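Local coordinates for transglutaminase-like domain-containing protein (Streptococcus suis, PDB 4XZ7) that acts as a transglutaminase with antiphagocytic properties and is a virulence factor, this chain being one part of the longer protein, at residues H37-G42 against F79-V84; L66-K71 against N154-Y159. All coordinates share one frame; numbering follows the deposited sequence.

Interaction 1. Residues H37-G42 against F79-V84; sequences HVLKLG and FPHILV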
loop_
_atom_site.group_PDB
_atom_site.type_symbol
_atom_site.label_atom_id
_atom_site.label_comp_id
_atom_site.label_asym_id
_atom_site.label_seq_id
_atom_site.Cartn_x
_atom_site.Cartn_y
_atom_site.Cartn_z
ATOM N N HIS B 37 -15.580 -23.678 -20.983
ATOM C CA HIS B 37 -15.892 -22.504 -20.171
ATOM C C HIS B 37 -15.522 -22.851 -18.746
ATOM O O HIS B 37 -15.452 -24.031 -18.394
ATOM C CB HIS B 37 -17.365 -22.075 -20.262
ATOM C CG HIS B 37 -17.756 -21.581 -21.613
ATOM N ND1 HIS B 37 -16.837 -21.068 -22.508
ATOM C CD2 HIS B 37 -18.953 -21.555 -22.249
ATOM C CE1 HIS B 37 -17.453 -20.737 -23.626
ATOM N NE2 HIS B 37 -18.739 -21.030 -23.502
ATOM N N VAL B 38 -15.273 -21.843 -17.923
ATOM C CA VAL B 38 -14.900 -22.110 -16.542
ATOM C C VAL B 38 -15.675 -21.227 -15.581
ATOM O O VAL B 38 -15.651 -20.002 -15.699
ATOM C CB VAL B 38 -13.394 -21.900 -16.295
ATOM C CG1 VAL B 38 -13.067 -22.217 -14.835
ATOM C CG2 VAL B 38 -12.568 -22.773 -17.262
ATOM N N LEU B 39 -16.364 -21.869 -14.640
ATOM C CA LEU B 39 -17.117 -21.184 -13.599
ATOM C C LEU B 39 -16.365 -21.281 -12.298
ATOM O O LEU B 39 -15.866 -22.338 -11.949
ATOM C CB LEU B 39 -18.508 -21.790 -13.425
ATOM C CG LEU B 39 -19.406 -21.733 -14.662
ATOM C CD1 LEU B 39 -20.695 -22.519 -14.438
ATOM C CD2 LEU B 39 -19.701 -20.282 -15.022
ATOM N N LYS B 40 -16.291 -20.172 -11.577
ATOM C CA LYS B 40 -15.700 -20.178 -10.253
ATOM C C LYS B 40 -16.809 -19.976 -9.238
ATOM O O LYS B 40 -17.583 -19.018 -9.333
ATOM C CB LYS B 40 -14.639 -19.085 -10.112
ATOM C CG LYS B 40 -13.987 -19.056 -8.740
ATOM C CD LYS B 40 -12.764 -18.125 -8.691
ATOM C CE LYS B 40 -12.105 -18.173 -7.302
ATOM N NZ LYS B 40 -10.887 -17.321 -7.169
ATOM N N LEU B 41 -16.881 -20.864 -8.262
ATOM C CA LEU B 41 -17.963 -20.811 -7.289
ATOM C C LEU B 41 -17.869 -19.539 -6.479
ATOM O O LEU B 41 -16.828 -19.245 -5.889
ATOM C CB LEU B 41 -17.928 -22.024 -6.374
ATOM C CG LEU B 41 -18.231 -23.380 -6.995
ATOM C CD1 LEU B 41 -18.407 -24.432 -5.893
ATOM C CD2 LEU B 41 -19.485 -23.285 -7.880
ATOM N N GLY B 42 -18.960 -18.784 -6.467
ATOM C CA GLY B 42 -19.044 -17.562 -5.692
ATOM C C GLY B 42 -18.923 -16.325 -6.553
ATOM O O GLY B 42 -19.038 -15.205 -6.049
ATOM N N PHE B 79 -22.401 -26.433 -23.927
ATOM C CA PHE B 79 -20.961 -26.261 -23.874
ATOM C C PHE B 79 -20.407 -26.720 -22.524
ATOM O O PHE B 79 -21.001 -26.465 -21.470
ATOM C CB PHE B 79 -20.576 -24.808 -24.156
ATOM C CG PHE B 79 -19.212 -24.666 -24.785
ATOM C CD1 PHE B 79 -19.040 -24.840 -26.151
ATOM C CD2 PHE B 79 -18.098 -24.390 -24.005
ATOM C CE1 PHE B 79 -17.776 -24.730 -26.725
ATOM C CE2 PHE B 79 -16.832 -24.275 -24.576
ATOM C CZ PHE B 79 -16.672 -24.445 -25.932
ATOM N N PRO B 80 -19.280 -27.438 -22.561
ATOM C CA PRO B 80 -18.767 -27.988 -21.306
ATOM C C PRO B 80 -18.205 -26.899 -20.394
ATOM O O PRO B 80 -17.407 -26.028 -20.804
ATOM C CB PRO B 80 -17.686 -28.987 -21.752
ATOM C CG PRO B 80 -17.452 -28.736 -23.230
ATOM C CD PRO B 80 -18.643 -28.010 -23.763
ATOM N N HIS B 81 -18.666 -26.939 -19.151
ATOM C CA HIS B 81 -18.232 -25.996 -18.138
ATOM C C HIS B 81 -17.459 -26.725 -17.045
ATOM O O HIS B 81 -17.926 -27.727 -16.505
ATOM C CB HIS B 81 -19.424 -25.257 -17.524
ATOM C CG HIS B 81 -20.019 -24.204 -18.412
ATOM N ND1 HIS B 81 -20.531 -24.484 -19.658
ATOM C CD2 HIS B 81 -20.186 -22.874 -18.222
ATOM C CE1 HIS B 81 -20.985 -23.362 -20.205
ATOM N NE2 HIS B 81 -20.787 -22.374 -19.355
ATOM N N ILE B 82 -16.278 -26.214 -16.718
ATOM C CA ILE B 82 -15.513 -26.726 -15.594
ATOM C C ILE B 82 -15.789 -25.868 -14.369
ATOM O O ILE B 82 -15.826 -24.650 -14.470
ATOM C CB ILE B 82 -14.010 -26.749 -15.919
ATOM C CG1 ILE B 82 -13.766 -27.756 -17.051
ATOM C CG2 ILE B 82 -13.196 -27.089 -14.657
ATOM C CD1 ILE B 82 -12.393 -27.682 -17.677
ATOM N N LEU B 83 -16.027 -26.501 -13.224
ATOM C CA LEU B 83 -16.264 -25.776 -11.982
ATOM C C LEU B 83 -15.005 -25.741 -11.144
ATOM O O LEU B 83 -14.423 -26.786 -10.873
ATOM C CB LEU B 83 -17.378 -26.432 -11.166
ATOM C CG LEU B 83 -18.860 -26.128 -11.410
ATOM C CD1 LEU B 83 -19.141 -25.782 -12.835
ATOM C CD2 LEU B 83 -19.657 -27.358 -11.009
ATOM N N VAL B 84 -14.604 -24.555 -10.699
ATOM C CA VAL B 84 -13.463 -24.445 -9.798
ATOM C C VAL B 84 -13.824 -23.615 -8.574
ATOM O O VAL B 84 -14.852 -22.953 -8.555
ATOM C CB VAL B 84 -12.261 -23.787 -10.492
ATOM C CG1 VAL B 84 -11.874 -24.569 -11.704
ATOM C CG2 VAL B 84 -12.618 -22.336 -10.877
#
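H37-K40 and F79-V84 run as parallel neighbouring strands, pairing H37 with H81, V38 with I82, L39 with L83 and K40 with V84, their axes turned 32° against each other. The backbone ladder starts with H37 N to P80 O (3.0 Å), continues through I82 N to H37 O, L39 N to I82 O and V84 N to L39 O, and ends with L41 N to V84 O (2.9 Å). At the start of the ladder, H37, F79 and H81 form an aromatic cluster. The H37 ring stacks face to face on F79, centroids 4.3 Å apart and planes at 29°, with F79 CD2 over the centre of the imidazole. With H81 it forms an offset edge-to-face pair, the H37 edge toward the H81 face, planes at 82°: H37 CD2 lies 3.4 Å from H81 CE1, while H37 CB makes a CH-pi contact 3.6 Å from the H81 centroid. H81 ND1 donates to F79 O (2.7 Å), which lies in the H81 ring plane while ND1 sits above the plane of that carbonyl; the bond helps to set the ring's rotation. H37 ND1 is hydrogen-bonded to the backbone N of L50. L39 comes to the H81 edge with CG and lies alongside L83, CD1 to CD1 at 4.0 Å. On the other face V38 CG1 meets V84 CG2 (4.0 Å), and helix 53-59 packs on V38 and I82 through L56. This is the parallel pair of a mixed sheet, strand 79-86 lying between 36-40 and the antiparallel strand 63-68, with aromatic packing at one end.

Interaction 2. Residues L66-K71 against N154-Y159; sequences LVINGK and NGMTIY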
loop_
_atom_site.group_PDB
_atom_site.type_symbol
_atom_site.label_atom_id
_atom_site.label_comp_id
_atom_site.label_asym_id
_atom_site.label_seq_id
_atom_site.Cartn_x
_atom_site.Cartn_y
_atom_site.Cartn_z
ATOM N N LEU B 66 -13.607 -29.163 -9.433
ATOM C CA LEU B 66 -14.646 -30.037 -8.897
ATOM C C LEU B 66 -15.020 -31.131 -9.870
ATOM O O LEU B 66 -15.167 -30.883 -11.070
ATOM C CB LEU B 66 -15.901 -29.234 -8.549
ATOM C CG LEU B 66 -15.742 -28.145 -7.501
ATOM C CD1 LEU B 66 -17.116 -27.704 -7.049
ATOM C CD2 LEU B 66 -14.937 -28.674 -6.324
ATOM N N VAL B 67 -15.182 -32.341 -9.352
ATOM C CA VAL B 67 -15.787 -33.407 -10.122
ATOM C C VAL B 67 -17.081 -33.781 -9.410
ATOM O O VAL B 67 -17.074 -34.086 -8.228
ATOM C CB VAL B 67 -14.864 -34.637 -10.259
ATOM C CG1 VAL B 67 -15.525 -35.700 -11.114
ATOM C CG2 VAL B 67 -13.529 -34.232 -10.868
ATOM N N ILE B 68 -18.199 -33.732 -10.120
ATOM C CA ILE B 68 -19.492 -33.949 -9.476
ATOM C C ILE B 68 -20.197 -35.173 -10.034
ATOM O O ILE B 68 -20.540 -35.220 -11.225
ATOM C CB ILE B 68 -20.389 -32.707 -9.620
ATOM C CG1 ILE B 68 -19.673 -31.506 -9.008
ATOM C CG2 ILE B 68 -21.741 -32.939 -8.948
ATOM C CD1 ILE B 68 -20.421 -30.236 -9.114
ATOM N N ASN B 69 -20.410 -36.162 -9.167
ATOM C CA ASN B 69 -21.015 -37.437 -9.572
ATOM C C ASN B 69 -20.251 -38.064 -10.741
ATOM O O ASN B 69 -20.845 -38.598 -11.685
ATOM C CB ASN B 69 -22.493 -37.261 -9.939
ATOM C CG ASN B 69 -23.355 -36.850 -8.744
ATOM O OD1 ASN B 69 -22.887 -36.805 -7.609
ATOM N ND2 ASN B 69 -24.623 -36.564 -9.003
ATOM N N GLY B 70 -18.924 -37.980 -10.671
ATOM C CA GLY B 70 -18.070 -38.578 -11.680
ATOM C C GLY B 70 -17.855 -37.711 -12.910
ATOM O O GLY B 70 -17.096 -38.079 -13.803
ATOM N N LYS B 71 -18.513 -36.562 -12.972
ATOM C CA LYS B 71 -18.416 -35.726 -14.167
ATOM C C LYS B 71 -17.429 -34.571 -14.035
ATOM O O LYS B 71 -17.473 -33.798 -13.081
ATOM C CB LYS B 71 -19.788 -35.181 -14.539
ATOM C CG LYS B 71 -20.801 -36.268 -14.856
ATOM C CD LYS B 71 -21.980 -35.685 -15.605
ATOM C CE LYS B 71 -22.355 -34.303 -15.072
ATOM N NZ LYS B 71 -23.328 -33.621 -15.970
ATOM N N ASN B 154 -26.091 -29.283 -13.668
ATOM C CA ASN B 154 -26.864 -30.413 -14.167
ATOM C C ASN B 154 -27.506 -31.182 -13.017
ATOM O O ASN B 154 -26.849 -31.990 -12.363
ATOM C CB ASN B 154 -26.004 -31.370 -15.003
ATOM C CG ASN B 154 -25.428 -30.718 -16.267
ATOM O OD1 ASN B 154 -24.367 -31.113 -16.746
ATOM N ND2 ASN B 154 -26.134 -29.742 -16.813
ATOM N N GLY B 155 -28.783 -30.922 -12.767
ATOM C CA GLY B 155 -29.538 -31.685 -11.793
ATOM C C GLY B 155 -29.362 -31.261 -10.348
ATOM O O GLY B 155 -29.918 -31.897 -9.459
ATOM N N MET B 156 -28.619 -30.185 -10.105
ATOM C CA MET B 156 -28.474 -29.673 -8.751
ATOM C C MET B 156 -28.069 -28.193 -8.735
ATOM O O MET B 156 -27.755 -27.620 -9.769
ATOM C CB MET B 156 -27.452 -30.515 -7.979
ATOM C CG MET B 156 -26.025 -30.278 -8.402
ATOM S SD MET B 156 -24.944 -31.647 -7.915
ATOM C CE MET B 156 -25.477 -32.909 -9.055
ATOM N N THR B 157 -28.089 -27.595 -7.543
ATOM C CA THR B 157 -27.752 -26.190 -7.338
ATOM C C THR B 157 -26.691 -26.067 -6.256
ATOM O O THR B 157 -26.804 -26.696 -5.204
ATOM C CB THR B 157 -28.991 -25.377 -6.932
ATOM O OG1 THR B 157 -30.009 -25.541 -7.929
ATOM C CG2 THR B 157 -28.661 -23.912 -6.780
ATOM N N ILE B 158 -25.659 -25.274 -6.520
ATOM C CA ILE B 158 -24.589 -25.054 -5.554
ATOM C C ILE B 158 -24.694 -23.643 -5.017
ATOM O O ILE B 158 -24.703 -22.696 -5.793
ATOM C CB ILE B 158 -23.192 -25.257 -6.176
ATOM C CG1 ILE B 158 -23.037 -26.690 -6.689
ATOM C CG2 ILE B 158 -22.116 -24.979 -5.149
ATOM C CD1 ILE B 158 -21.732 -26.940 -7.442
ATOM N N TYR B 159 -24.779 -23.517 -3.694
ATOM C CA TYR B 159 -24.960 -22.226 -3.030
ATOM C C TYR B 159 -23.675 -21.836 -2.344
ATOM O O TYR B 159 -22.952 -22.699 -1.869
ATOM C CB TYR B 159 -26.088 -22.286 -1.983
ATOM C CG TYR B 159 -27.443 -22.679 -2.553
ATOM C CD1 TYR B 159 -28.373 -21.714 -2.897
ATOM C CD2 TYR B 159 -27.784 -24.028 -2.738
ATOM C CE1 TYR B 159 -29.599 -22.060 -3.401
ATOM C CE2 TYR B 159 -29.006 -24.385 -3.236
ATOM C CZ TYR B 159 -29.909 -23.404 -3.572
ATOM O OH TYR B 159 -31.132 -23.762 -4.088
#
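N154 offers the edge of its carboxamide to K71: NZ lies in the amide plane, on a lone pair of OD1, at 2.8 Å. The C=O...N angle of 120° is what that lone pair calls for, and the two side chains cross at about a right angle. OD1 is also hydrogen-bonded to the backbone N of N75, so two donors hold the amide oxygen. The second carboxamide, that of N69, meets the tip of M156, with ND2 3.8 Å from CE; its own polar atoms are taken up by K13 and N12 near the start of the modelled chain. Next to these polar groups the contact is apolar. I68 and M156 slide past each other in opposite directions, CG2 touching SD at 3.6 Å and CE at 3.7 Å. M156 CG stands between the backbone N and the carbonyl carbon (chi1 73°), and the chain bends again at chi3 (72°), which sets CE near both I68 and N69. The buried I68 and I158 meet tip to tip, CD1 to CD1 at 3.9 Å, and both touch L83 of strand 79-86. I68 N donates to K71 O and K71 N to I68 O, closing a type I' turn from I68 to K71. The arrangement is a beta-hairpin turn packed, side chain on side chain, against the loop before strand 157-167 and the start of that strand, joining two mixed sheets.

Overall arrangement
The centres of interactions 1 and 2 lie about 11 Å apart, on the same side of the chain's centre. Their segments alternate along the chain: 37-42, 66-71, 79-84, then 154-159. Strands 79-86 and 63-68 are antiparallel neighbours in one sheet, and L83 O and L66 N are probably hydrogen-bonded at 2.9 Å. L83 CD2 also packs on I68 CD1, and L41 CD1 reaches both L66 and I158. Interaction 1 thus builds the sheet from within, whereas interaction 2 fastens it to the second sheet through strand 157-167. The side-chain packing round L83, I68, L41 and I158 is shared by both contacts and connects the two mixed sheets.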